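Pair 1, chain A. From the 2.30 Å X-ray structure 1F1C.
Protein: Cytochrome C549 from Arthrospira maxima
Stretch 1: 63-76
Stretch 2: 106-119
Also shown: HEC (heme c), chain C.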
# COMPACT_ATOMS: atom_id res chain seq x y z
N PRO A 63 -14.12 7.41 -13.49
CA PRO A 63 -14.34 6.03 -13.94
C PRO A 63 -13.04 5.48 -14.53
O PRO A 63 -12.34 6.18 -15.25
CB PRO A 63 -15.43 6.18 -14.99
CG PRO A 63 -16.22 7.35 -14.47
CD PRO A 63 -15.14 8.31 -14.04
N ARG A 64 -12.72 4.24 -14.20
CA ARG A 64 -11.51 3.61 -14.72
C ARG A 64 -11.93 2.57 -15.75
O ARG A 64 -11.29 1.53 -15.88
CB ARG A 64 -10.76 2.95 -13.57
CG ARG A 64 -10.39 3.90 -12.44
CD ARG A 64 -9.45 4.99 -12.94
NE ARG A 64 -8.94 5.84 -11.85
CZ ARG A 64 -7.93 6.69 -11.98
NH1 ARG A 64 -7.30 6.81 -13.14
NH2 ARG A 64 -7.54 7.41 -10.94
N ASP A 65 -13.01 2.87 -16.47
CA ASP A 65 -13.54 1.95 -17.47
C ASP A 65 -13.13 2.19 -18.92
O ASP A 65 -13.84 1.79 -19.84
CB ASP A 65 -15.08 1.89 -17.38
CG ASP A 65 -15.73 3.26 -17.51
OD1 ASP A 65 -15.03 4.23 -17.90
OD2 ASP A 65 -16.95 3.37 -17.25
N ASN A 66 -12.00 2.85 -19.12
CA ASN A 66 -11.47 3.09 -20.46
C ASN A 66 -9.94 3.03 -20.38
O ASN A 66 -9.36 3.30 -19.34
CB ASN A 66 -11.92 4.44 -21.04
CG ASN A 66 -11.53 5.62 -20.16
OD1 ASN A 66 -12.25 5.97 -19.23
ND2 ASN A 66 -10.39 6.22 -20.45
N ILE A 67 -9.31 2.66 -21.49
CA ILE A 67 -7.86 2.53 -21.54
C ILE A 67 -7.07 3.70 -20.94
O ILE A 67 -6.13 3.50 -20.17
CB ILE A 67 -7.41 2.30 -22.99
CG1 ILE A 67 -7.98 0.96 -23.47
CG2 ILE A 67 -5.88 2.34 -23.09
CD1 ILE A 67 -7.92 0.75 -24.98
N ALA A 68 -7.45 4.93 -21.30
CA ALA A 68 -6.74 6.10 -20.78
C ALA A 68 -6.83 6.19 -19.27
O ALA A 68 -5.83 6.47 -18.59
CB ALA A 68 -7.31 7.39 -21.41
N ALA A 69 -8.03 5.95 -18.74
CA ALA A 69 -8.25 6.03 -17.31
C ALA A 69 -7.45 4.96 -16.59
O ALA A 69 -6.87 5.22 -15.53
CB ALA A 69 -9.72 5.87 -17.00
N LEU A 70 -7.39 3.76 -17.16
CA LEU A 70 -6.65 2.68 -16.54
C LEU A 70 -5.15 2.98 -16.59
O LEU A 70 -4.42 2.75 -15.62
CB LEU A 70 -6.96 1.35 -17.24
CG LEU A 70 -8.35 0.82 -16.86
CD1 LEU A 70 -8.63 -0.48 -17.61
CD2 LEU A 70 -8.41 0.59 -15.35
N VAL A 71 -4.70 3.50 -17.73
CA VAL A 71 -3.29 3.83 -17.86
C VAL A 71 -2.91 4.90 -16.83
O VAL A 71 -1.86 4.80 -16.19
CB VAL A 71 -2.97 4.33 -19.28
CG1 VAL A 71 -1.53 4.83 -19.35
CG2 VAL A 71 -3.18 3.19 -20.26
N ASP A 72 -3.77 5.91 -16.67
CA ASP A 72 -3.54 6.99 -15.72
C ASP A 72 -3.43 6.43 -14.32
O ASP A 72 -2.56 6.81 -13.53
CB ASP A 72 -4.71 7.99 -15.74
CG ASP A 72 -4.58 9.07 -14.67
OD1 ASP A 72 -5.57 9.31 -13.95
OD2 ASP A 72 -3.50 9.70 -14.57
N TYR A 73 -4.34 5.51 -14.01
CA TYR A 73 -4.38 4.88 -12.70
C TYR A 73 -3.04 4.26 -12.31
O TYR A 73 -2.57 4.45 -11.19
CB TYR A 73 -5.46 3.81 -12.64
CG TYR A 73 -5.66 3.31 -11.24
CD1 TYR A 73 -6.51 3.97 -10.35
CD2 TYR A 73 -4.90 2.25 -10.75
CE1 TYR A 73 -6.61 3.58 -9.01
CE2 TYR A 73 -4.97 1.86 -9.42
CZ TYR A 73 -5.83 2.53 -8.56
OH TYR A 73 -5.91 2.13 -7.24
N ILE A 74 -2.44 3.50 -13.22
CA ILE A 74 -1.17 2.86 -12.93
C ILE A 74 -0.06 3.89 -12.80
O ILE A 74 0.84 3.74 -11.98
CB ILE A 74 -0.78 1.85 -14.01
CG1 ILE A 74 -1.88 0.80 -14.13
CG2 ILE A 74 0.55 1.20 -13.66
CD1 ILE A 74 -1.80 -0.06 -15.38
N LYS A 75 -0.14 4.94 -13.60
CA LYS A 75 0.84 6.01 -13.53
C LYS A 75 0.64 6.83 -12.26
O LYS A 75 1.60 7.33 -11.66
CB LYS A 75 0.71 6.93 -14.75
CG LYS A 75 1.11 6.28 -16.07
CD LYS A 75 0.63 7.08 -17.27
CE LYS A 75 1.21 8.48 -17.31
NZ LYS A 75 2.69 8.46 -17.46
N ASN A 76 -0.61 6.96 -11.83
CA ASN A 76 -0.92 7.77 -10.66
C ASN A 76 -2.09 7.20 -9.85
O ASN A 76 -3.19 7.75 -9.86
CB ASN A 76 -1.25 9.19 -11.11
CG ASN A 76 -1.26 10.17 -9.97
OD1 ASN A 76 -1.84 11.25 -10.08
ND2 ASN A 76 -0.60 9.82 -8.86
N SER A 106 6.65 0.23 -19.47
CA SER A 106 6.54 1.35 -20.40
C SER A 106 5.07 1.64 -20.69
O SER A 106 4.20 0.82 -20.40
CB SER A 106 7.24 1.01 -21.72
OG SER A 106 6.57 -0.06 -22.37
N GLU A 107 4.82 2.82 -21.26
CA GLU A 107 3.47 3.23 -21.62
C GLU A 107 2.79 2.15 -22.45
O GLU A 107 1.61 1.87 -22.26
CB GLU A 107 3.52 4.52 -22.44
CG GLU A 107 3.85 5.75 -21.62
CD GLU A 107 2.71 6.15 -20.72
OE1 GLU A 107 2.90 7.05 -19.88
OE2 GLU A 107 1.62 5.56 -20.87
N ASP A 108 3.54 1.55 -23.36
CA ASP A 108 3.01 0.49 -24.20
C ASP A 108 2.43 -0.63 -23.35
O ASP A 108 1.34 -1.14 -23.64
CB ASP A 108 4.11 -0.07 -25.10
CG ASP A 108 4.50 0.89 -26.21
OD1 ASP A 108 3.70 1.04 -27.16
OD2 ASP A 108 5.59 1.49 -26.13
N ASP A 109 3.15 -0.99 -22.28
CA ASP A 109 2.70 -2.04 -21.38
C ASP A 109 1.44 -1.60 -20.65
O ASP A 109 0.51 -2.38 -20.48
CB ASP A 109 3.77 -2.39 -20.35
CG ASP A 109 5.06 -2.85 -20.99
OD1 ASP A 109 5.03 -3.79 -21.81
OD2 ASP A 109 6.10 -2.26 -20.66
N LEU A 110 1.43 -0.34 -20.22
CA LEU A 110 0.28 0.19 -19.50
C LEU A 110 -0.95 0.12 -20.36
O LEU A 110 -2.05 -0.20 -19.90
CB LEU A 110 0.56 1.63 -19.07
CG LEU A 110 0.94 1.80 -17.60
CD1 LEU A 110 1.68 0.57 -17.09
CD2 LEU A 110 1.79 3.05 -17.44
N TYR A 111 -0.75 0.40 -21.64
CA TYR A 111 -1.80 0.37 -22.64
C TYR A 111 -2.33 -1.07 -22.81
O TYR A 111 -3.54 -1.29 -22.92
CB TYR A 111 -1.23 0.90 -23.96
CG TYR A 111 -2.12 0.76 -25.17
CD1 TYR A 111 -3.06 1.75 -25.49
CD2 TYR A 111 -1.99 -0.32 -26.05
CE1 TYR A 111 -3.83 1.67 -26.66
CE2 TYR A 111 -2.75 -0.42 -27.21
CZ TYR A 111 -3.66 0.58 -27.52
OH TYR A 111 -4.37 0.51 -28.69
N ASN A 112 -1.40 -2.02 -22.82
CA ASN A 112 -1.72 -3.45 -22.99
C ASN A 112 -2.44 -4.02 -21.76
O ASN A 112 -3.44 -4.75 -21.88
CB ASN A 112 -0.42 -4.25 -23.24
CG ASN A 112 0.32 -3.79 -24.50
OD1 ASN A 112 1.53 -3.97 -24.61
ND2 ASN A 112 -0.39 -3.23 -25.46
N VAL A 113 -1.92 -3.71 -20.57
CA VAL A 113 -2.53 -4.20 -19.35
C VAL A 113 -3.95 -3.66 -19.28
O VAL A 113 -4.88 -4.37 -18.87
CB VAL A 113 -1.74 -3.76 -18.09
CG1 VAL A 113 -2.32 -4.42 -16.85
CG2 VAL A 113 -0.28 -4.13 -18.24
N ALA A 114 -4.13 -2.40 -19.69
CA ALA A 114 -5.44 -1.77 -19.68
C ALA A 114 -6.41 -2.52 -20.59
O ALA A 114 -7.58 -2.73 -20.25
CB ALA A 114 -5.32 -0.31 -20.12
N GLY A 115 -5.92 -2.91 -21.77
CA GLY A 115 -6.76 -3.64 -22.69
C GLY A 115 -7.08 -5.01 -22.11
O GLY A 115 -8.21 -5.49 -22.23
N TYR A 116 -6.09 -5.63 -21.49
CA TYR A 116 -6.27 -6.95 -20.89
C TYR A 116 -7.36 -6.90 -19.82
O TYR A 116 -8.32 -7.67 -19.85
CB TYR A 116 -4.96 -7.44 -20.25
CG TYR A 116 -5.13 -8.71 -19.45
CD1 TYR A 116 -5.43 -9.92 -20.08
CD2 TYR A 116 -5.04 -8.70 -18.06
CE1 TYR A 116 -5.64 -11.08 -19.35
CE2 TYR A 116 -5.24 -9.86 -17.32
CZ TYR A 116 -5.54 -11.04 -17.97
OH TYR A 116 -5.75 -12.19 -17.24
N ILE A 117 -7.20 -5.99 -18.86
CA ILE A 117 -8.17 -5.83 -17.79
C ILE A 117 -9.58 -5.68 -18.34
O ILE A 117 -10.49 -6.36 -17.89
CB ILE A 117 -7.83 -4.60 -16.89
CG1 ILE A 117 -6.55 -4.88 -16.08
CG2 ILE A 117 -9.03 -4.28 -15.98
CD1 ILE A 117 -6.04 -3.69 -15.22
N LEU A 118 -9.75 -4.80 -19.32
CA LEU A 118 -11.07 -4.54 -19.92
C LEU A 118 -11.59 -5.72 -20.74
O LEU A 118 -12.80 -5.83 -20.99
CB LEU A 118 -11.03 -3.29 -20.82
CG LEU A 118 -10.60 -1.95 -20.21
CD1 LEU A 118 -10.50 -0.92 -21.32
CD2 LEU A 118 -11.58 -1.50 -19.14
N LEU A 119 -10.69 -6.59 -21.17
CA LEU A 119 -11.09 -7.74 -21.97
C LEU A 119 -11.72 -8.85 -21.14
O LEU A 119 -12.74 -9.41 -21.52
CB LEU A 119 -9.88 -8.31 -22.71
CG LEU A 119 -10.15 -9.57 -23.54
CD1 LEU A 119 -11.07 -9.26 -24.71
CD2 LEU A 119 -8.82 -10.12 -24.05
FE HEC C . -4.24 -2.56 -7.69
CHA HEC C . -7.04 -0.82 -6.88
CHB HEC C . -4.93 -2.01 -11.08
CHC HEC C . -1.35 -4.10 -8.63
CHD HEC C . -3.84 -3.52 -4.47
NA HEC C . -5.62 -1.57 -8.73
C1A HEC C . -6.70 -0.90 -8.23
C2A HEC C . -7.50 -0.39 -9.31
C3A HEC C . -6.92 -0.72 -10.47
C4A HEC C . -5.78 -1.49 -10.11
CMA HEC C . -7.24 -0.21 -11.87
CAA HEC C . -8.76 0.40 -9.19
CBA HEC C . -9.88 -0.59 -9.06
CGA HEC C . -11.23 0.07 -9.13
O1A HEC C . -11.26 1.31 -9.22
O2A HEC C . -12.24 -0.64 -9.11
NB HEC C . -3.33 -2.94 -9.44
C1B HEC C . -3.77 -2.67 -10.75
C2B HEC C . -2.79 -3.04 -11.72
C3B HEC C . -1.73 -3.50 -11.03
C4B HEC C . -2.09 -3.51 -9.63
CMB HEC C . -2.90 -2.96 -13.24
CAB HEC C . -0.50 -3.86 -11.59
CBB HEC C . 0.31 -2.93 -12.25
NC HEC C . -2.92 -3.61 -6.76
C1C HEC C . -1.79 -4.20 -7.29
C2C HEC C . -1.05 -4.90 -6.30
C3C HEC C . -1.69 -4.70 -5.11
C4C HEC C . -2.89 -3.93 -5.42
CMC HEC C . 0.18 -5.78 -6.53
CAC HEC C . -1.31 -5.29 -3.87
CBC HEC C . -0.03 -5.04 -3.29
ND HEC C . -5.19 -2.19 -6.02
C1D HEC C . -4.87 -2.62 -4.75
C2D HEC C . -5.78 -2.12 -3.78
C3D HEC C . -6.67 -1.37 -4.45
C4D HEC C . -6.33 -1.43 -5.85
CMD HEC C . -5.86 -2.55 -2.30
CAD HEC C . -7.79 -0.52 -3.85
CBD HEC C . -7.32 0.89 -3.48
CGD HEC C . -8.45 1.77 -2.95
O1D HEC C . -9.36 2.13 -3.72
O2D HEC C . -8.43 2.11 -1.75

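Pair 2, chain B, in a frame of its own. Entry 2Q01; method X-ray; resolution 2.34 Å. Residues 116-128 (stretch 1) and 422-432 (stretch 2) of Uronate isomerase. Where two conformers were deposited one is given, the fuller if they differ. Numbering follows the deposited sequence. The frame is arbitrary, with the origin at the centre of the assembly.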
# COMPACT_ATOMS: atom_id res chain seq x y z
N TRP B 116 -5.08 -22.28 7.86
CA TRP B 116 -6.33 -22.80 8.38
C TRP B 116 -7.13 -23.40 7.22
O TRP B 116 -7.65 -24.50 7.33
CB TRP B 116 -7.13 -21.68 9.03
CG TRP B 116 -8.37 -22.11 9.77
CD1 TRP B 116 -8.48 -22.34 11.11
CD2 TRP B 116 -9.68 -22.32 9.22
NE1 TRP B 116 -9.77 -22.69 11.43
CE2 TRP B 116 -10.53 -22.69 10.29
CE3 TRP B 116 -10.22 -22.24 7.93
CZ2 TRP B 116 -11.89 -22.98 10.11
CZ3 TRP B 116 -11.57 -22.52 7.75
CH2 TRP B 116 -12.39 -22.89 8.83
N VAL B 117 -7.19 -22.66 6.12
CA VAL B 117 -7.90 -23.09 4.92
C VAL B 117 -7.24 -24.32 4.27
O VAL B 117 -7.93 -25.29 3.96
CB VAL B 117 -8.06 -21.93 3.89
CG1 VAL B 117 -8.72 -22.41 2.62
CG2 VAL B 117 -8.87 -20.78 4.49
N TRP B 118 -5.91 -24.29 4.11
CA TRP B 118 -5.19 -25.38 3.42
C TRP B 118 -5.18 -26.69 4.20
O TRP B 118 -5.43 -27.74 3.63
CB TRP B 118 -3.75 -25.00 3.08
CG TRP B 118 -3.58 -23.77 2.24
CD1 TRP B 118 -4.37 -23.37 1.20
CD2 TRP B 118 -2.53 -22.80 2.36
NE1 TRP B 118 -3.88 -22.19 0.67
CE2 TRP B 118 -2.76 -21.83 1.36
CE3 TRP B 118 -1.43 -22.66 3.21
CZ2 TRP B 118 -1.92 -20.72 1.19
CZ3 TRP B 118 -0.59 -21.56 3.05
CH2 TRP B 118 -0.84 -20.60 2.05
N LEU B 119 -4.90 -26.62 5.50
CA LEU B 119 -4.83 -27.81 6.33
C LEU B 119 -6.18 -28.46 6.58
O LEU B 119 -6.27 -29.68 6.61
CB LEU B 119 -4.15 -27.52 7.67
CG LEU B 119 -2.62 -27.51 7.73
CD1 LEU B 119 -2.20 -27.06 9.11
CD2 LEU B 119 -2.05 -28.88 7.41
N ASN B 120 -7.22 -27.64 6.74
CA ASN B 120 -8.58 -28.18 6.89
C ASN B 120 -9.13 -28.77 5.60
O ASN B 120 -9.97 -29.66 5.64
CB ASN B 120 -9.54 -27.14 7.48
CG ASN B 120 -9.30 -26.91 8.98
OD1 ASN B 120 -9.00 -27.84 9.73
ND2 ASN B 120 -9.44 -25.66 9.41
N HIS B 121 -8.65 -28.28 4.45
CA HIS B 121 -8.90 -28.90 3.16
C HIS B 121 -8.25 -30.29 3.13
O HIS B 121 -8.88 -31.26 2.73
CB HIS B 121 -8.37 -28.01 2.02
CG HIS B 121 -8.68 -28.52 0.64
ND1 HIS B 121 -9.44 -27.81 -0.26
CD2 HIS B 121 -8.28 -29.64 -0.01
CE1 HIS B 121 -9.52 -28.48 -1.40
NE2 HIS B 121 -8.84 -29.60 -1.27
N VAL B 122 -7.00 -30.37 3.57
CA VAL B 122 -6.27 -31.65 3.61
C VAL B 122 -6.95 -32.64 4.57
O VAL B 122 -7.13 -33.81 4.23
CB VAL B 122 -4.77 -31.45 4.00
CG1 VAL B 122 -4.05 -32.78 4.12
CG2 VAL B 122 -4.08 -30.59 2.96
N PHE B 123 -7.34 -32.16 5.74
CA PHE B 123 -7.97 -33.00 6.76
C PHE B 123 -9.32 -33.54 6.31
O PHE B 123 -9.60 -34.72 6.50
CB PHE B 123 -8.14 -32.25 8.08
CG PHE B 123 -6.84 -31.91 8.78
CD1 PHE B 123 -6.77 -30.82 9.63
CD2 PHE B 123 -5.70 -32.68 8.59
CE1 PHE B 123 -5.59 -30.49 10.29
CE2 PHE B 123 -4.51 -32.37 9.23
CZ PHE B 123 -4.46 -31.27 10.09
N SER B 124 -10.14 -32.68 5.71
CA SER B 124 -11.51 -33.05 5.34
C SER B 124 -11.65 -33.69 3.96
O SER B 124 -12.48 -34.58 3.79
CB SER B 124 -12.44 -31.84 5.44
OG SER B 124 -12.13 -30.88 4.46
N GLN B 125 -10.85 -33.24 2.99
CA GLN B 125 -10.96 -33.75 1.62
C GLN B 125 -9.99 -34.89 1.30
O GLN B 125 -10.35 -35.81 0.57
CB GLN B 125 -10.79 -32.63 0.58
CG GLN B 125 -11.66 -31.40 0.80
CD GLN B 125 -13.13 -31.68 0.59
OE1 GLN B 125 -13.95 -31.37 1.46
NE2 GLN B 125 -13.47 -32.27 -0.55
N VAL B 126 -8.77 -34.83 1.83
CA VAL B 126 -7.76 -35.85 1.52
C VAL B 126 -7.88 -37.03 2.48
O VAL B 126 -7.81 -38.18 2.06
CB VAL B 126 -6.31 -35.26 1.47
CG1 VAL B 126 -5.30 -36.30 1.01
CG2 VAL B 126 -6.25 -34.05 0.56
N PHE B 127 -8.09 -36.75 3.77
CA PHE B 127 -8.16 -37.81 4.78
C PHE B 127 -9.57 -38.16 5.24
O PHE B 127 -9.80 -39.25 5.76
CB PHE B 127 -7.31 -37.46 5.99
CG PHE B 127 -5.85 -37.46 5.72
CD1 PHE B 127 -5.13 -36.27 5.74
CD2 PHE B 127 -5.18 -38.64 5.42
CE1 PHE B 127 -3.77 -36.26 5.48
CE2 PHE B 127 -3.81 -38.64 5.15
CZ PHE B 127 -3.11 -37.45 5.19
N GLY B 128 -10.51 -37.24 5.05
CA GLY B 128 -11.90 -37.48 5.42
C GLY B 128 -12.15 -37.43 6.92
O GLY B 128 -12.96 -38.20 7.44
N PHE B 422 3.23 -31.42 -0.53
CA PHE B 422 2.59 -32.00 -1.70
C PHE B 422 1.08 -32.15 -1.52
O PHE B 422 0.32 -31.91 -2.46
CB PHE B 422 3.23 -33.35 -2.02
CG PHE B 422 2.60 -34.06 -3.19
CD1 PHE B 422 2.70 -33.53 -4.47
CD2 PHE B 422 1.93 -35.26 -3.00
CE1 PHE B 422 2.12 -34.19 -5.55
CE2 PHE B 422 1.35 -35.92 -4.07
CZ PHE B 422 1.44 -35.38 -5.35
N LEU B 423 0.66 -32.52 -0.32
CA LEU B 423 -0.76 -32.73 -0.00
C LEU B 423 -1.59 -31.46 0.00
O LEU B 423 -2.83 -31.52 -0.09
CB LEU B 423 -0.90 -33.44 1.34
CG LEU B 423 -1.13 -34.95 1.28
CD1 LEU B 423 0.12 -35.72 0.88
CD2 LEU B 423 -1.62 -35.41 2.63
N SER B 424 -0.92 -30.31 0.12
CA SER B 424 -1.58 -29.01 0.12
C SER B 424 -1.77 -28.47 -1.30
O SER B 424 -2.41 -27.44 -1.49
CB SER B 424 -0.79 -28.01 0.96
OG SER B 424 -0.80 -28.37 2.33
N ILE B 425 -1.20 -29.16 -2.30
CA ILE B 425 -1.29 -28.71 -3.70
C ILE B 425 -2.73 -28.53 -4.21
O ILE B 425 -3.07 -27.43 -4.67
CB ILE B 425 -0.38 -29.52 -4.68
CG1 ILE B 425 1.10 -29.18 -4.44
CG2 ILE B 425 -0.75 -29.29 -6.14
CD1 ILE B 425 2.06 -29.95 -5.34
N PRO B 426 -3.60 -29.58 -4.12
CA PRO B 426 -5.01 -29.35 -4.47
C PRO B 426 -5.73 -28.31 -3.59
O PRO B 426 -6.57 -27.58 -4.10
CB PRO B 426 -5.64 -30.73 -4.31
CG PRO B 426 -4.74 -31.47 -3.41
CD PRO B 426 -3.37 -30.99 -3.76
N ALA B 427 -5.37 -28.25 -2.31
CA ALA B 427 -5.89 -27.24 -1.38
C ALA B 427 -5.58 -25.81 -1.82
O ALA B 427 -6.45 -24.94 -1.77
CB ALA B 427 -5.34 -27.48 0.02
N ARG B 428 -4.34 -25.59 -2.25
CA ARG B 428 -3.84 -24.27 -2.65
C ARG B 428 -4.39 -23.80 -3.99
O ARG B 428 -4.67 -22.62 -4.17
CB ARG B 428 -2.31 -24.27 -2.70
CG ARG B 428 -1.66 -24.21 -1.34
CD ARG B 428 -0.23 -24.70 -1.40
NE ARG B 428 0.34 -24.87 -0.06
CZ ARG B 428 0.92 -23.90 0.65
NH1 ARG B 428 1.02 -22.67 0.16
NH2 ARG B 428 1.40 -24.16 1.86
N HIS B 429 -4.52 -24.74 -4.92
CA HIS B 429 -5.13 -24.47 -6.22
C HIS B 429 -6.63 -24.22 -6.12
O HIS B 429 -7.16 -23.42 -6.89
CB HIS B 429 -4.84 -25.60 -7.21
CG HIS B 429 -3.59 -25.39 -7.99
ND1 HIS B 429 -2.34 -25.70 -7.50
CD2 HIS B 429 -3.39 -24.88 -9.23
CE1 HIS B 429 -1.42 -25.39 -8.40
NE2 HIS B 429 -2.03 -24.90 -9.46
N ASP B 430 -7.30 -24.88 -5.18
CA ASP B 430 -8.71 -24.62 -4.90
C ASP B 430 -8.95 -23.20 -4.40
O ASP B 430 -9.90 -22.54 -4.83
CB ASP B 430 -9.28 -25.63 -3.90
CG ASP B 430 -10.79 -25.68 -3.94
OD1 ASP B 430 -11.44 -25.13 -3.02
OD2 ASP B 430 -11.33 -26.26 -4.90
N VAL B 431 -8.10 -22.74 -3.48
CA VAL B 431 -8.14 -21.36 -2.96
C VAL B 431 -7.96 -20.35 -4.10
O VAL B 431 -8.70 -19.36 -4.17
CB VAL B 431 -7.06 -21.14 -1.87
CG1 VAL B 431 -6.91 -19.66 -1.49
CG2 VAL B 431 -7.38 -21.94 -0.64
N ALA B 432 -7.01 -20.61 -4.99
CA ALA B 432 -6.77 -19.77 -6.17
C ALA B 432 -8.02 -19.65 -7.03
O ALA B 432 -8.37 -18.55 -7.47
CB ALA B 432 -5.64 -20.33 -6.99
O HOH W 1 -3.59 -20.92 -2.07
O HOH W 2 -10.17 -24.59 -0.20

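The sharpest difference lies at one matched position beside the crossing, Gly A115 in pair 1 and Arg B428 in pair 2. Their CA atoms fall 0.1 Å apart on superposition, yet one residue has no side chain and the other lays a guanidinium flat on Trp B118, with centres 3.7 Å apart and planes at 29°. Arg B428 CZ sits 3.7 Å from the centroid of the Trp B118 six-membered ring and 15° off its normal, a cation-pi geometry, while Arg B428 CG lies 3.7 Å from the centroid of the five-membered ring. The indole is thus covered along its length by one extended side chain. Trp B118 matches Ile A67. Ile A67 reaches Leu A118 (Ile A67 CG1 to Leu A118 CD1, 3.8 Å) as Trp B118 reaches the matched Val B431 (Trp B118 CD1 to Val B431 CG2, 3.8 Å); Ile A67 also meets Tyr A111 (Ile A67 CG2 to Tyr A111 CD1, 3.7 Å).

The backbone frame is nearly identical. Fourteen central residues superpose with an RMSD of 0.4 Å; the helix axes approach to 8.6 Å in both pairs and cross at 122° in pair 1 and 123° in pair 2. A matched alanine lies at a close approach in both pairs, Ala A114 and Ala B427, whose CA atoms lie 5.3 Å from that of Ile A67 and 5.2 Å from that of Trp B118, respectively. Each methyl packs near a backbone carbonyl: Ala A114 CB is 3.9 Å from Ile A67 O, and Ala B427 CB is 3.6 Å from Trp B118 O.

The CA-to-CB bonds of the matched Leu A70 and His B121 both point toward the other stretch, and both side chains meet the alanine. Leu A70 CB meets Ala A114 CB at 3.7 Å, and Leu A70 CD1 reaches Leu A118 CD2 at 3.5 Å. His B121 offers a ring face instead: Ala B427 CA stands 3.6 Å from the ring centroid, 5° off the normal. Val A71 and Val B122 are the shared solution, both t rotamers with side-chain centres 0.4 Å apart.

At the far end, the wider pi-type turn at 122-126 of pair 2 takes up one extra residue, Val B126, which has no counterpart, so that Lys A75 matches Phe B127 (CA atoms 0.6 Å apart). Lys A75 NZ forms a salt bridge with Glu A107 OE1 at 2.8 Å, whereas Phe B127 CZ packs on Leu B423 CD2 at 3.6 Å.

Polar linkage also differs. Pair 2 has no direct hydrogen bond across the stretches, but water 1 bridges them, accepting from Trp B118 NE1 (3.0 Å) and donating to Arg B428 O (2.9 Å). Buried area is similar, 655 Å² against 593 Å².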